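Local coordinates for CrtC domain-containing protein (Fusarium vanettenii 77-13-4, PDB 7A0Q) that probably hydrates the phytoalexin kievitone, using a fold of two lipocalin-like beta domains, at residues E31-Y45 and A153-T165. Numbering follows the deposited sequence.
Sequences ENSKTTGTNAIPIVY and ATTGAVANGGAGT
Glu-31 meets the turn at Thr-154 with both its backbone and its side chain. Its carbonyl O takes the hydroxyl OG1 of Thr-154 at 2.6 Å, from above the carbonyl plane. The extended side chain crosses that of Thr-155 at about a right angle, and Thr-155 OG1 donates to Glu-31 OE1, also at 2.6 Å, on the anti side and tilted out of the carboxylate plane. A chi1 of -176° swings OG1 of Thr-155 away from its own amide and toward Glu-31, and it also bonds Ser-180 N; Glu-31 OE2 forms a salt bridge with Arg-253. Two residues on, Ser-33 N gives a nearly straight bond to Thr-154 O (2.9 Å, 173° at the hydrogen), although it too sits above the carbonyl plane. A water accepts from Gly-156 N at 3.0 Å; its link to Ser-33 OG is doubtful. Thr-35 works both ways: OG1 donates to Ala-153 O (2.7 Å), while its carbonyl O receives Ala-157 N in plane.

Past the loop 36-42 the chain returns. Val-44 N bonds Ala-163 O at 3.0 Å, and Ile-43 CG2 rests on the Ala-159 methyl. Tyr-45 OH reaches an in-plane lone pair of Gly-164 O (3.1 Å), which lies at the ring edge. Hydroxyls and amides thus satisfy backbone carbonyls at both ends, fastening an irregular segment along the CrtC N-terminal lipocalin domain without strand pairing.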
loop_
_atom_site.group_PDB
_atom_site.type_symbol
_atom_site.label_atom_id
_atom_site.label_comp_id
_atom_site.label_asym_id
_atom_site.label_seq_id
_atom_site.Cartn_x
_atom_site.Cartn_y
_atom_site.Cartn_z
ATOM N N GLU A 31 -6.376 11.340 -9.464
ATOM C CA GLU A 31 -7.513 12.187 -9.155
ATOM C C GLU A 31 -7.052 13.634 -9.039
ATOM O O GLU A 31 -5.854 13.935 -8.988
ATOM C CB GLU A 31 -8.212 11.713 -7.874
ATOM C CG GLU A 31 -8.947 10.416 -8.117
ATOM C CD GLU A 31 -9.559 9.815 -6.859
ATOM O OE1 GLU A 31 -9.115 10.157 -5.739
ATOM O OE2 GLU A 31 -10.492 8.998 -7.013
ATOM N N ASN A 32 -8.024 14.547 -9.032
ATOM C CA ASN A 32 -7.742 15.964 -8.863
ATOM C C ASN A 32 -8.766 16.545 -7.887
ATOM O O ASN A 32 -9.525 17.458 -8.201
ATOM C CB ASN A 32 -7.753 16.702 -10.205
ATOM C CG ASN A 32 -7.327 18.160 -10.076
ATOM O OD1 ASN A 32 -6.442 18.497 -9.284
ATOM N ND2 ASN A 32 -7.953 19.028 -10.862
ATOM N N SER A 33 -8.782 16.012 -6.670
ATOM C CA SER A 33 -9.746 16.410 -5.656
ATOM C C SER A 33 -9.023 16.869 -4.394
ATOM O O SER A 33 -7.794 16.818 -4.291
ATOM C CB SER A 33 -10.703 15.258 -5.339
ATOM O OG SER A 33 -10.023 14.020 -5.375
ATOM N N LYS A 34 -9.812 17.314 -3.421
ATOM C CA LYS A 34 -9.276 17.755 -2.142
ATOM C C LYS A 34 -9.079 16.551 -1.227
ATOM O O LYS A 34 -9.905 15.635 -1.209
ATOM C CB LYS A 34 -10.212 18.774 -1.490
ATOM C CG LYS A 34 -10.658 19.884 -2.452
ATOM C CD LYS A 34 -9.442 20.569 -3.072
ATOM C CE LYS A 34 -9.518 22.085 -2.950
ATOM N NZ LYS A 34 -8.180 22.683 -2.686
ATOM N N THR A 35 -8.001 16.576 -0.436
ATOM C CA THR A 35 -7.572 15.383 0.303
ATOM C C THR A 35 -8.596 14.957 1.353
ATOM O O THR A 35 -8.849 13.757 1.538
ATOM C CB THR A 35 -6.211 15.638 0.966
ATOM O OG1 THR A 35 -5.345 16.333 0.054
ATOM C CG2 THR A 35 -5.552 14.327 1.353
ATOM N N THR A 36 -9.181 15.910 2.072
ATOM C CA THR A 36 -10.150 15.593 3.110
ATOM C C THR A 36 -11.568 15.959 2.699
ATOM O O THR A 36 -12.480 15.907 3.531
ATOM C CB THR A 36 -9.770 16.282 4.427
ATOM O OG1 THR A 36 -9.397 17.641 4.168
ATOM C CG2 THR A 36 -8.589 15.561 5.076
ATOM N N GLY A 37 -11.762 16.340 1.437
ATOM C CA GLY A 37 -13.096 16.566 0.906
ATOM C C GLY A 37 -13.834 17.657 1.649
ATOM O O GLY A 37 -13.328 18.763 1.859
ATOM N N THR A 38 -15.052 17.347 2.073
ATOM C CA THR A 38 -15.871 18.310 2.794
ATOM C C THR A 38 -15.496 18.449 4.268
ATOM O O THR A 38 -15.971 19.391 4.919
ATOM C CB THR A 38 -17.342 17.903 2.703
ATOM O OG1 THR A 38 -17.518 16.686 3.433
ATOM C CG2 THR A 38 -17.760 17.674 1.259
ATOM N N ASN A 39 -14.688 17.531 4.810
ATOM C CA ASN A 39 -14.378 17.437 6.241
ATOM C C ASN A 39 -15.634 17.244 7.094
ATOM O O ASN A 39 -15.623 17.501 8.311
ATOM C CB ASN A 39 -13.565 18.654 6.719
ATOM C CG ASN A 39 -12.144 18.628 6.208
ATOM O OD1 ASN A 39 -11.265 17.995 6.795
ATOM N ND2 ASN A 39 -11.909 19.299 5.081
ATOM N N ALA A 40 -16.713 16.761 6.475
ATOM C CA ALA A 40 -17.972 16.550 7.183
ATOM C C ALA A 40 -17.912 15.346 8.116
ATOM O O ALA A 40 -18.637 15.302 9.117
ATOM C CB ALA A 40 -19.109 16.363 6.182
ATOM N N ILE A 41 -17.095 14.352 7.787
ATOM C CA ILE A 41 -16.928 13.168 8.622
ATOM C C ILE A 41 -15.817 13.462 9.619
ATOM O O ILE A 41 -14.696 13.790 9.197
ATOM C CB ILE A 41 -16.599 11.931 7.780
ATOM C CG1 ILE A 41 -17.811 11.558 6.912
ATOM C CG2 ILE A 41 -16.194 10.776 8.691
ATOM C CD1 ILE A 41 -17.481 10.616 5.778
ATOM N N PRO A 42 -16.077 13.390 10.924
ATOM C CA PRO A 42 -15.094 13.824 11.933
ATOM C C PRO A 42 -14.053 12.746 12.233
ATOM O O PRO A 42 -14.073 12.041 13.258
ATOM C CB PRO A 42 -15.980 14.146 13.141
ATOM C CG PRO A 42 -17.133 13.191 13.022
ATOM C CD PRO A 42 -17.370 13.006 11.527
ATOM N N ILE A 43 -13.102 12.604 11.311
ATOM C CA ILE A 43 -12.043 11.603 11.482
ATOM C C ILE A 43 -11.170 11.962 12.683
ATOM O O ILE A 43 -11.149 13.096 13.163
ATOM C CB ILE A 43 -11.214 11.439 10.196
ATOM C CG1 ILE A 43 -10.511 12.744 9.829
ATOM C CG2 ILE A 43 -12.112 10.978 9.046
ATOM C CD1 ILE A 43 -9.571 12.613 8.651
ATOM N N VAL A 44 -10.455 10.963 13.206
ATOM C CA VAL A 44 -9.864 11.122 14.534
ATOM C C VAL A 44 -8.462 11.725 14.527
ATOM O O VAL A 44 -7.783 11.713 15.560
ATOM C CB VAL A 44 -9.837 9.786 15.300
ATOM C CG1 VAL A 44 -11.258 9.264 15.496
ATOM C CG2 VAL A 44 -8.968 8.751 14.588
ATOM N N TYR A 45 -8.024 12.276 13.392
ATOM C CA TYR A 45 -6.741 12.979 13.354
ATOM C C TYR A 45 -6.722 13.967 12.197
ATOM O O TYR A 45 -7.552 13.916 11.283
ATOM C CB TYR A 45 -5.559 12.003 13.232
ATOM C CG TYR A 45 -5.783 10.871 12.267
ATOM C CD1 TYR A 45 -5.825 11.090 10.899
ATOM C CD2 TYR A 45 -5.975 9.570 12.728
ATOM C CE1 TYR A 45 -6.039 10.050 10.008
ATOM C CE2 TYR A 45 -6.186 8.537 11.858
ATOM C CZ TYR A 45 -6.225 8.771 10.500
ATOM O OH TYR A 45 -6.427 7.735 9.620
ATOM N N ALA A 153 -1.152 14.919 -2.996
ATOM C CA ALA A 153 -2.322 14.189 -2.505
ATOM C C ALA A 153 -3.630 14.821 -2.990
ATOM O O ALA A 153 -4.517 15.171 -2.211
ATOM C CB ALA A 153 -2.281 14.107 -0.987
ATOM N N THR A 154 -3.746 14.913 -4.317
ATOM C CA THR A 154 -4.927 15.405 -5.016
ATOM C C THR A 154 -6.046 14.367 -5.050
ATOM O O THR A 154 -6.641 14.123 -6.101
ATOM C CB THR A 154 -4.522 15.790 -6.445
ATOM O OG1 THR A 154 -4.139 14.594 -7.152
ATOM C CG2 THR A 154 -3.368 16.760 -6.422
ATOM N N THR A 155 -6.342 13.746 -3.905
ATOM C CA THR A 155 -7.125 12.518 -3.897
ATOM C C THR A 155 -7.802 12.375 -2.536
ATOM O O THR A 155 -7.181 12.631 -1.498
ATOM C CB THR A 155 -6.221 11.314 -4.219
ATOM O OG1 THR A 155 -7.000 10.115 -4.314
ATOM C CG2 THR A 155 -5.092 11.149 -3.170
ATOM N N GLY A 156 -9.079 11.998 -2.552
ATOM C CA GLY A 156 -9.840 11.884 -1.310
ATOM C C GLY A 156 -9.343 10.733 -0.438
ATOM O O GLY A 156 -9.163 9.606 -0.914
ATOM N N ALA A 157 -9.116 11.014 0.847
ATOM C CA ALA A 157 -8.515 10.018 1.729
ATOM C C ALA A 157 -9.461 8.854 2.005
ATOM O O ALA A 157 -10.687 9.014 2.065
ATOM C CB ALA A 157 -8.105 10.645 3.066
ATOM N N VAL A 158 -8.863 7.668 2.149
ATOM C CA VAL A 158 -9.524 6.478 2.686
ATOM C C VAL A 158 -9.217 6.466 4.177
ATOM O O VAL A 158 -8.067 6.265 4.573
ATOM C CB VAL A 158 -9.006 5.194 2.021
ATOM C CG1 VAL A 158 -9.648 3.948 2.644
ATOM C CG2 VAL A 158 -9.209 5.236 0.501
ATOM N N ALA A 159 -10.238 6.700 5.000
ATOM C CA ALA A 159 -10.089 6.736 6.454
ATOM C C ALA A 159 -10.476 5.354 6.976
ATOM O O ALA A 159 -11.659 5.066 7.194
ATOM C CB ALA A 159 -10.955 7.839 7.062
ATOM N N ASN A 160 -9.470 4.493 7.159
ATOM C CA ASN A 160 -9.740 3.095 7.486
ATOM C C ASN A 160 -10.596 2.991 8.735
ATOM O O ASN A 160 -10.385 3.712 9.713
ATOM C CB ASN A 160 -8.420 2.353 7.662
ATOM C CG ASN A 160 -7.765 2.071 6.330
ATOM O OD1 ASN A 160 -8.049 1.059 5.685
ATOM N ND2 ASN A 160 -6.912 2.983 5.886
ATOM N N GLY A 161 -11.569 2.079 8.695
ATOM C CA GLY A 161 -12.484 1.918 9.808
ATOM C C GLY A 161 -13.608 2.920 9.839
ATOM O O GLY A 161 -14.473 2.829 10.724
ATOM N N GLY A 162 -13.609 3.880 8.916
ATOM C CA GLY A 162 -14.641 4.891 8.820
ATOM C C GLY A 162 -14.149 6.243 9.285
ATOM O O GLY A 162 -14.450 7.262 8.655
ATOM N N ALA A 163 -13.390 6.265 10.381
ATOM C CA ALA A 163 -12.872 7.504 10.950
ATOM C C ALA A 163 -11.357 7.492 11.096
ATOM O O ALA A 163 -10.794 8.432 11.671
ATOM C CB ALA A 163 -13.522 7.788 12.308
ATOM N N GLY A 164 -10.684 6.454 10.607
ATOM C CA GLY A 164 -9.236 6.441 10.524
ATOM C C GLY A 164 -8.547 5.517 11.499
ATOM O O GLY A 164 -7.312 5.464 11.493
ATOM N N THR A 165 -9.298 4.787 12.336
ATOM C CA THR A 165 -8.697 3.923 13.349
ATOM C C THR A 165 -9.495 2.631 13.481
ATOM O O THR A 165 -10.703 2.600 13.245
ATOM C CB THR A 165 -8.606 4.651 14.708
ATOM O OG1 THR A 165 -7.935 3.825 15.672
ATOM C CG2 THR A 165 -10.001 5.040 15.224
HETATM O O HOH W 1 -11.459 12.262 -4.299
#